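Local structure of ferric vibriobactin ABC transporter, periplasmic ferric vibriobactin-binding protein (Vibrio cholerae, 3R5T) at residues V154-I167 with H186-E198. The protein binds the iron-loaded siderophore ferric vibriobactin in the periplasm of Vibrio cholerae, probably delivering it to an ABC transporter for uptake. Sequence-based numbering, arbitrary orientation. Where two conformers were deposited one is given.
Sequences VRDVLDLPKGRANI and HAQLLQSVGVVLE
R155 of the long helix 137-155 lies across the C-terminal turn of helix 185-192, where a Schellman motif with G194 as its C-prime residue closes the helix through V195 N to L190 O and G194 N to Q191 O. A helix terminus leaves carbonyls without partners in the next turn, and here a neighbouring side chain takes one of them. From R155 CB, lying against V193 CA, CG passes 3.6 Å from V193 C, and CD comes close to S192 O. In the conformer given, the bend at chi3 (68°) then turns the guanidinium so that NH1 donates to S192 O (3.0 Å), with the oxygen in the guanidinium plane. A water joins R155 O to V193 O, while L160 CD1 packs on the G194 backbone and on V195 CG2.

Beyond this turn the chain runs out beside strand 165-169, in the second lobe's mixed sheet of this bacterial solute-binding protein. A single bridge pairs A165 with L197: A165 N donates to V196 O (2.8 Å) and E198 N to A165 O (2.9 Å). Farther along the strand, I167 and L190 meet tip to tip, CD1 to CD2 at 3.6 Å. H186, whose CB borders I167 CD1, lies with its side chain about 6 Å from the bound siderophore.

E198 stretches alongside N166, and its buried carboxylate is gripped from several directions: OE1 accepts from A227 N and OE2 from Q226 N, while N166 OD1 bonds to T230 OG1. R164 crosses E198 with one guanidinium face over CB, and a water links NH1 to OE2. As a further donor to OE1, N166 ND2 meets E198 OE1 at 2.9 Å, nearly along its C-O axis, their amide and carboxylate planes 29° apart.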
ATOM      1  N   VAL A 154       6.754  18.204   6.764  1.00 22.82           N
ATOM      2  CA  VAL A 154       7.339  17.189   7.610  1.00 22.98           C
ATOM      3  C   VAL A 154       8.807  16.973   7.263  1.00 22.37           C
ATOM      4  O   VAL A 154       9.664  16.884   8.146  1.00 22.26           O
ATOM      5  CB  VAL A 154       6.572  15.858   7.466  1.00 19.67           C
ATOM      6  CG1 VAL A 154       7.322  14.744   8.168  1.00 22.12           C
ATOM      7  CG2 VAL A 154       5.132  15.996   7.986  1.00 19.74           C
ATOM      8  N   ARG A 155       9.094  16.884   5.973  1.00 21.42           N
ATOM      9  CA  ARG A 155      10.458  16.673   5.503  0.60 23.03           C
ATOM     10  C   ARG A 155      11.414  17.693   6.123  1.00 25.64           C
ATOM     11  O   ARG A 155      12.556  17.366   6.459  1.00 25.87           O
ATOM     12  CB  ARG A 155      10.493  16.751   3.972  0.60 23.89           C
ATOM     13  CG  ARG A 155      11.842  16.444   3.351  0.60 23.69           C
ATOM     14  CD  ARG A 155      11.698  16.256   1.848  0.60 23.90           C
ATOM     15  NE  ARG A 155      11.344  17.502   1.173  0.60 24.43           N
ATOM     16  CZ  ARG A 155      10.179  17.740   0.577  0.60 24.83           C
ATOM     17  NH1 ARG A 155       9.224  16.816   0.559  0.60 24.44           N
ATOM     18  NH2 ARG A 155       9.973  18.912  -0.008  0.60 25.22           N
ATOM     19  N   ASP A 156      10.927  18.923   6.284  1.00 27.33           N
ATOM     20  CA  ASP A 156      11.720  20.036   6.815  1.00 29.36           C
ATOM     21  C   ASP A 156      11.962  20.021   8.322  1.00 30.25           C
ATOM     22  O   ASP A 156      12.791  20.782   8.821  1.00 30.21           O
ATOM     23  CB  ASP A 156      11.063  21.370   6.444  1.00 30.03           C
ATOM     24  CG  ASP A 156      11.266  21.738   4.996  1.00 35.42           C
ATOM     25  OD1 ASP A 156      12.185  21.175   4.359  1.00 36.89           O
ATOM     26  OD2 ASP A 156      10.514  22.614   4.505  1.00 38.06           O
ATOM     27  N   VAL A 157      11.229  19.192   9.056  1.00 25.37           N
ATOM     28  CA  VAL A 157      11.400  19.135  10.509  1.00 28.61           C
ATOM     29  C   VAL A 157      11.967  17.811  11.033  1.00 27.25           C
ATOM     30  O   VAL A 157      12.362  17.724  12.198  1.00 29.36           O
ATOM     31  CB  VAL A 157      10.083  19.441  11.264  1.00 29.61           C
ATOM     32  CG1 VAL A 157       9.537  20.808  10.869  1.00 29.61           C
ATOM     33  CG2 VAL A 157       9.055  18.338  11.020  1.00 28.36           C
ATOM     34  N   LEU A 158      12.016  16.780  10.198  1.00 27.85           N
ATOM     35  CA  LEU A 158      12.575  15.513  10.656  1.00 28.08           C
ATOM     36  C   LEU A 158      14.091  15.574  10.762  1.00 31.76           C
ATOM     37  O   LEU A 158      14.775  16.109   9.887  1.00 34.36           O
ATOM     38  CB  LEU A 158      12.191  14.357   9.728  1.00 23.92           C
ATOM     39  CG  LEU A 158      10.714  14.021   9.529  1.00 22.52           C
ATOM     40  CD1 LEU A 158      10.590  12.840   8.592  1.00 22.49           C
ATOM     41  CD2 LEU A 158      10.034  13.738  10.854  1.00 25.76           C
ATOM     42  N   ASP A 159      14.603  15.050  11.865  1.00 27.08           N
ATOM     43  CA  ASP A 159      16.031  14.835  12.013  0.51 29.35           C
ATOM     44  C   ASP A 159      16.287  13.336  11.909  1.00 30.66           C
ATOM     45  O   ASP A 159      16.382  12.644  12.921  1.00 29.89           O
ATOM     46  CB  ASP A 159      16.528  15.375  13.357  0.51 33.18           C
ATOM     47  CG  ASP A 159      16.655  16.891  13.374  0.51 39.33           C
ATOM     48  OD1 ASP A 159      16.631  17.475  14.478  0.51 40.26           O
ATOM     49  OD2 ASP A 159      16.782  17.503  12.291  0.51 40.51           O
ATOM     50  N   LEU A 160      16.374  12.845  10.677  1.00 32.05           N
ATOM     51  CA  LEU A 160      16.571  11.424  10.434  1.00 29.17           C
ATOM     52  C   LEU A 160      17.992  10.996  10.761  1.00 29.52           C
ATOM     53  O   LEU A 160      18.919  11.811  10.720  1.00 30.53           O
ATOM     54  CB  LEU A 160      16.265  11.093   8.974  1.00 28.48           C
ATOM     55  CG  LEU A 160      14.821  11.314   8.522  1.00 26.97           C
ATOM     56  CD1 LEU A 160      14.739  11.305   6.995  1.00 25.83           C
ATOM     57  CD2 LEU A 160      13.889  10.260   9.147  1.00 25.81           C
ATOM     58  N   PRO A 161      18.173   9.705  11.077  1.00 29.49           N
ATOM     59  CA  PRO A 161      19.519   9.177  11.297  1.00 29.05           C
ATOM     60  C   PRO A 161      20.357   9.399  10.048  1.00 29.38           C
ATOM     61  O   PRO A 161      19.813   9.472   8.946  1.00 29.46           O
ATOM     62  CB  PRO A 161      19.271   7.673  11.512  1.00 26.50           C
ATOM     63  CG  PRO A 161      17.863   7.588  11.969  1.00 26.72           C
ATOM     64  CD  PRO A 161      17.145   8.653  11.199  1.00 26.42           C
ATOM     65  N   LYS A 162      21.669   9.516  10.219  1.00 30.94           N
ATOM     66  CA  LYS A 162      22.560   9.661   9.081  1.00 31.23           C
ATOM     67  C   LYS A 162      22.531   8.412   8.213  1.00 27.40           C
ATOM     68  O   LYS A 162      22.310   7.307   8.712  1.00 26.90           O
ATOM     69  CB  LYS A 162      23.986   9.937   9.555  1.00 37.99           C
ATOM     70  CG  LYS A 162      24.084  11.099  10.526  1.00 46.21           C
ATOM     71  CD  LYS A 162      23.415  12.341   9.957  1.00 50.81           C
ATOM     72  CE  LYS A 162      23.443  13.492  10.954  1.00 53.62           C
ATOM     73  NZ  LYS A 162      22.801  14.721  10.402  1.00 55.38           N
ATOM     74  N   GLY A 163      22.739   8.590   6.915  1.00 26.82           N
ATOM     75  CA  GLY A 163      22.869   7.463   6.007  1.00 24.88           C
ATOM     76  C   GLY A 163      21.561   7.060   5.356  1.00 25.85           C
ATOM     77  O   GLY A 163      20.772   7.913   4.961  1.00 28.08           O
ATOM     78  N   ARG A 164      21.334   5.753   5.252  1.00 20.62           N
ATOM     79  CA  ARG A 164      20.199   5.227   4.512  1.00 21.03           C
ATOM     80  C   ARG A 164      19.364   4.293   5.371  1.00 18.43           C
ATOM     81  O   ARG A 164      19.767   3.926   6.475  1.00 20.04           O
ATOM     82  CB  ARG A 164      20.680   4.453   3.286  1.00 23.97           C
ATOM     83  CG  ARG A 164      21.669   5.241   2.426  1.00 23.38           C
ATOM     84  CD  ARG A 164      21.993   4.474   1.155  1.00 26.01           C
ATOM     85  NE  ARG A 164      22.766   3.266   1.423  1.00 27.23           N
ATOM     86  CZ  ARG A 164      22.817   2.230   0.592  1.00 29.28           C
ATOM     87  NH1 ARG A 164      23.535   1.162   0.901  1.00 29.57           N
ATOM     88  NH2 ARG A 164      22.145   2.268  -0.551  1.00 29.39           N
ATOM     89  N   ALA A 165      18.200   3.936   4.848  1.00 16.92           N
ATOM     90  CA  ALA A 165      17.317   2.991   5.526  1.00 18.16           C
ATOM     91  C   ALA A 165      16.834   1.925   4.568  1.00 19.09           C
ATOM     92  O   ALA A 165      16.656   2.179   3.382  1.00 18.85           O
ATOM     93  CB  ALA A 165      16.119   3.718   6.129  1.00 22.39           C
ATOM     94  N   ASN A 166      16.595   0.724   5.095  1.00 17.08           N
ATOM     95  CA  ASN A 166      15.858  -0.283   4.337  1.00 17.55           C
ATOM     96  C   ASN A 166      14.486  -0.523   4.966  1.00 17.38           C
ATOM     97  O   ASN A 166      14.231  -0.102   6.088  1.00 19.06           O
ATOM     98  CB  ASN A 166      16.637  -1.607   4.204  1.00 16.67           C
ATOM     99  CG  ASN A 166      17.224  -2.071   5.502  1.00 16.40           C
ATOM    100  OD1 ASN A 166      16.534  -2.152   6.521  1.00 20.91           O
ATOM    101  ND2 ASN A 166      18.524  -2.391   5.481  1.00 18.10           N
ATOM    102  N   ILE A 167      13.604  -1.158   4.210  1.00 15.71           N
ATOM    103  CA  ILE A 167      12.269  -1.486   4.677  1.00 15.88           C
ATOM    104  C   ILE A 167      12.081  -2.974   4.500  1.00 15.83           C
ATOM    105  O   ILE A 167      12.204  -3.503   3.391  1.00 16.25           O
ATOM    106  CB  ILE A 167      11.183  -0.735   3.876  1.00 15.16           C
ATOM    107  CG1 ILE A 167      11.421   0.775   3.964  1.00 16.25           C
ATOM    108  CG2 ILE A 167       9.795  -1.102   4.399  1.00 18.00           C
ATOM    109  CD1 ILE A 167      10.550   1.580   2.988  1.00 16.73           C
ATOM    110  N   HIS A 186       5.824   1.916  -0.342  1.00 13.78           N
ATOM    111  CA  HIS A 186       6.522   2.102   0.923  1.00 15.01           C
ATOM    112  C   HIS A 186       7.802   2.919   0.763  1.00 15.43           C
ATOM    113  O   HIS A 186       8.038   3.851   1.516  1.00 15.20           O
ATOM    114  CB  HIS A 186       6.893   0.743   1.523  1.00 14.86           C
ATOM    115  CG  HIS A 186       5.730  -0.065   1.987  1.00 14.35           C
ATOM    116  ND1 HIS A 186       4.940  -0.791   1.124  1.00 15.92           N
ATOM    117  CD2 HIS A 186       5.279  -0.333   3.234  1.00 15.99           C
ATOM    118  CE1 HIS A 186       4.026  -1.453   1.822  1.00 13.96           C
ATOM    119  NE2 HIS A 186       4.201  -1.180   3.104  1.00 15.51           N
ATOM    120  N   ALA A 187       8.662   2.499  -0.151  1.00 15.33           N
ATOM    121  CA  ALA A 187       9.923   3.201  -0.370  1.00 14.91           C
ATOM    122  C   ALA A 187       9.669   4.647  -0.771  1.00 15.09           C
ATOM    123  O   ALA A 187      10.303   5.553  -0.237  1.00 17.26           O
ATOM    124  CB  ALA A 187      10.730   2.508  -1.446  1.00 15.57           C
ATOM    125  N   GLN A 188       8.712   4.859  -1.674  1.00 15.47           N
ATOM    126  CA  GLN A 188       8.486   6.214  -2.187  1.00 16.41           C
ATOM    127  C   GLN A 188       7.901   7.126  -1.109  1.00 16.37           C
ATOM    128  O   GLN A 188       8.233   8.308  -1.047  1.00 19.40           O
ATOM    129  CB  GLN A 188       7.630   6.178  -3.458  1.00 18.51           C
ATOM    130  CG  GLN A 188       8.308   5.385  -4.597  1.00 19.84           C
ATOM    131  CD  GLN A 188       7.724   5.661  -5.975  1.00 23.15           C
ATOM    132  OE1 GLN A 188       7.874   6.765  -6.511  1.00 24.82           O
ATOM    133  NE2 GLN A 188       7.076   4.645  -6.574  1.00 22.78           N
ATOM    134  N   LEU A 189       7.057   6.576  -0.240  1.00 15.35           N
ATOM    135  CA  LEU A 189       6.536   7.351   0.881  1.00 13.97           C
ATOM    136  C   LEU A 189       7.671   7.841   1.778  1.00 17.08           C
ATOM    137  O   LEU A 189       7.762   9.031   2.111  1.00 17.54           O
ATOM    138  CB  LEU A 189       5.534   6.525   1.696  1.00 16.02           C
ATOM    139  CG  LEU A 189       5.047   7.199   2.989  1.00 14.95           C
ATOM    140  CD1 LEU A 189       4.213   8.439   2.722  1.00 16.85           C
ATOM    141  CD2 LEU A 189       4.231   6.231   3.801  1.00 14.98           C
ATOM    142  N   LEU A 190       8.569   6.942   2.154  1.00 16.79           N
ATOM    143  CA  LEU A 190       9.678   7.361   3.008  1.00 16.33           C
ATOM    144  C   LEU A 190      10.621   8.349   2.309  1.00 15.61           C
ATOM    145  O   LEU A 190      11.096   9.310   2.925  1.00 16.15           O
ATOM    146  CB  LEU A 190      10.437   6.145   3.556  1.00 18.99           C
ATOM    147  CG  LEU A 190      10.018   5.681   4.959  1.00 24.24           C
ATOM    148  CD1 LEU A 190       8.517   5.620   5.153  1.00 26.62           C
ATOM    149  CD2 LEU A 190      10.678   4.358   5.319  1.00 21.22           C
ATOM    150  N   GLN A 191      10.895   8.102   1.030  1.00 15.36           N
ATOM    151  CA  GLN A 191      11.724   9.007   0.236  0.56 18.06           C
ATOM    152  C   GLN A 191      11.168  10.427   0.275  1.00 18.10           C
ATOM    153  O   GLN A 191      11.932  11.406   0.309  1.00 17.04           O
ATOM    154  CB  GLN A 191      11.774   8.551  -1.223  0.56 23.28           C
ATOM    155  CG  GLN A 191      12.500   7.252  -1.495  0.56 26.33           C
ATOM    156  CD  GLN A 191      12.232   6.749  -2.904  0.56 28.72           C
ATOM    157  OE1 GLN A 191      12.076   7.545  -3.837  0.56 29.62           O
ATOM    158  NE2 GLN A 191      12.163   5.427  -3.064  0.56 28.09           N
ATOM    159  N   SER A 192       9.836  10.536   0.243  1.00 18.65           N
ATOM    160  CA  SER A 192       9.177  11.846   0.172  1.00 19.57           C
ATOM    161  C   SER A 192       9.396  12.717   1.404  1.00 18.82           C
ATOM    162  O   SER A 192       9.279  13.942   1.315  1.00 19.09           O
ATOM    163  CB  SER A 192       7.681  11.717  -0.132  1.00 19.07           C
ATOM    164  OG  SER A 192       6.948  11.293   1.002  1.00 18.57           O
ATOM    165  N   VAL A 193       9.710  12.101   2.542  1.00 16.27           N
ATOM    166  CA  VAL A 193      10.061  12.876   3.724  1.00 19.51           C
ATOM    167  C   VAL A 193      11.561  12.869   4.021  1.00 20.52           C
ATOM    168  O   VAL A 193      11.973  13.152   5.145  1.00 22.26           O
ATOM    169  CB  VAL A 193       9.258  12.444   4.953  1.00 19.71           C
ATOM    170  CG1 VAL A 193       7.771  12.734   4.728  1.00 19.06           C
ATOM    171  CG2 VAL A 193       9.489  10.961   5.263  1.00 17.97           C
ATOM    172  N   GLY A 194      12.357  12.522   3.013  1.00 22.14           N
ATOM    173  CA  GLY A 194      13.800  12.690   3.080  1.00 22.23           C
ATOM    174  C   GLY A 194      14.629  11.462   3.409  1.00 19.42           C
ATOM    175  O   GLY A 194      15.848  11.566   3.562  1.00 21.96           O
ATOM    176  N   VAL A 195      13.983  10.304   3.542  1.00 17.46           N
ATOM    177  CA  VAL A 195      14.728   9.077   3.770  1.00 17.09           C
ATOM    178  C   VAL A 195      15.426   8.654   2.486  1.00 18.24           C
ATOM    179  O   VAL A 195      14.856   8.760   1.406  1.00 20.93           O
ATOM    180  CB  VAL A 195      13.793   7.918   4.222  1.00 17.03           C
ATOM    181  CG1 VAL A 195      14.607   6.657   4.460  1.00 17.10           C
ATOM    182  CG2 VAL A 195      13.040   8.326   5.482  1.00 19.94           C
ATOM    183  N   VAL A 196      16.661   8.180   2.617  1.00 19.68           N
ATOM    184  CA  VAL A 196      17.401   7.641   1.483  1.00 19.98           C
ATOM    185  C   VAL A 196      17.349   6.122   1.592  1.00 21.04           C
ATOM    186  O   VAL A 196      17.783   5.545   2.605  1.00 18.25           O
ATOM    187  CB  VAL A 196      18.854   8.140   1.472  1.00 20.23           C
ATOM    188  CG1 VAL A 196      19.593   7.535   0.301  1.00 22.82           C
ATOM    189  CG2 VAL A 196      18.902   9.681   1.436  1.00 21.91           C
ATOM    190  N   LEU A 197      16.845   5.482   0.547  1.00 20.74           N
ATOM    191  CA  LEU A 197      16.516   4.052   0.598  0.70 23.00           C
ATOM    192  C   LEU A 197      17.601   3.144   0.044  1.00 23.29           C
ATOM    193  O   LEU A 197      18.180   3.431  -1.005  1.00 25.94           O
ATOM    194  CB  LEU A 197      15.204   3.772  -0.146  0.70 25.79           C
ATOM    195  CG  LEU A 197      13.898   4.078   0.595  0.70 25.07           C
ATOM    196  CD1 LEU A 197      13.801   3.254   1.871  0.70 24.91           C
ATOM    197  CD2 LEU A 197      13.792   5.564   0.902  0.70 25.79           C
ATOM    198  N   GLU A 198      17.872   2.050   0.757  1.00 19.27           N
ATOM    199  CA  GLU A 198      18.712   0.981   0.227  1.00 21.34           C
ATOM    200  C   GLU A 198      17.840   0.060  -0.630  1.00 20.52           C
ATOM    201  O   GLU A 198      16.719  -0.305  -0.237  1.00 23.82           O
ATOM    202  CB  GLU A 198      19.371   0.184   1.352  1.00 24.00           C
ATOM    203  CG  GLU A 198      20.014  -1.128   0.887  1.00 25.65           C
ATOM    204  CD  GLU A 198      20.642  -1.908   2.040  1.00 26.63           C
ATOM    205  OE1 GLU A 198      20.228  -1.694   3.190  1.00 24.56           O
ATOM    206  OE2 GLU A 198      21.566  -2.701   1.795  1.00 27.65           O
TER
HETATM  207  O   HOH W   1      13.911  14.877   6.361  1.00 25.83           O
HETATM  208  O   HOH W   2      18.021   8.261   5.226  1.00 24.59           O
HETATM  209  O   HOH W   3      23.476  -1.501  -0.003  1.00 33.59           O
HETATM  210  O   HOH W   4      14.458  -1.281   1.275  1.00 17.55           O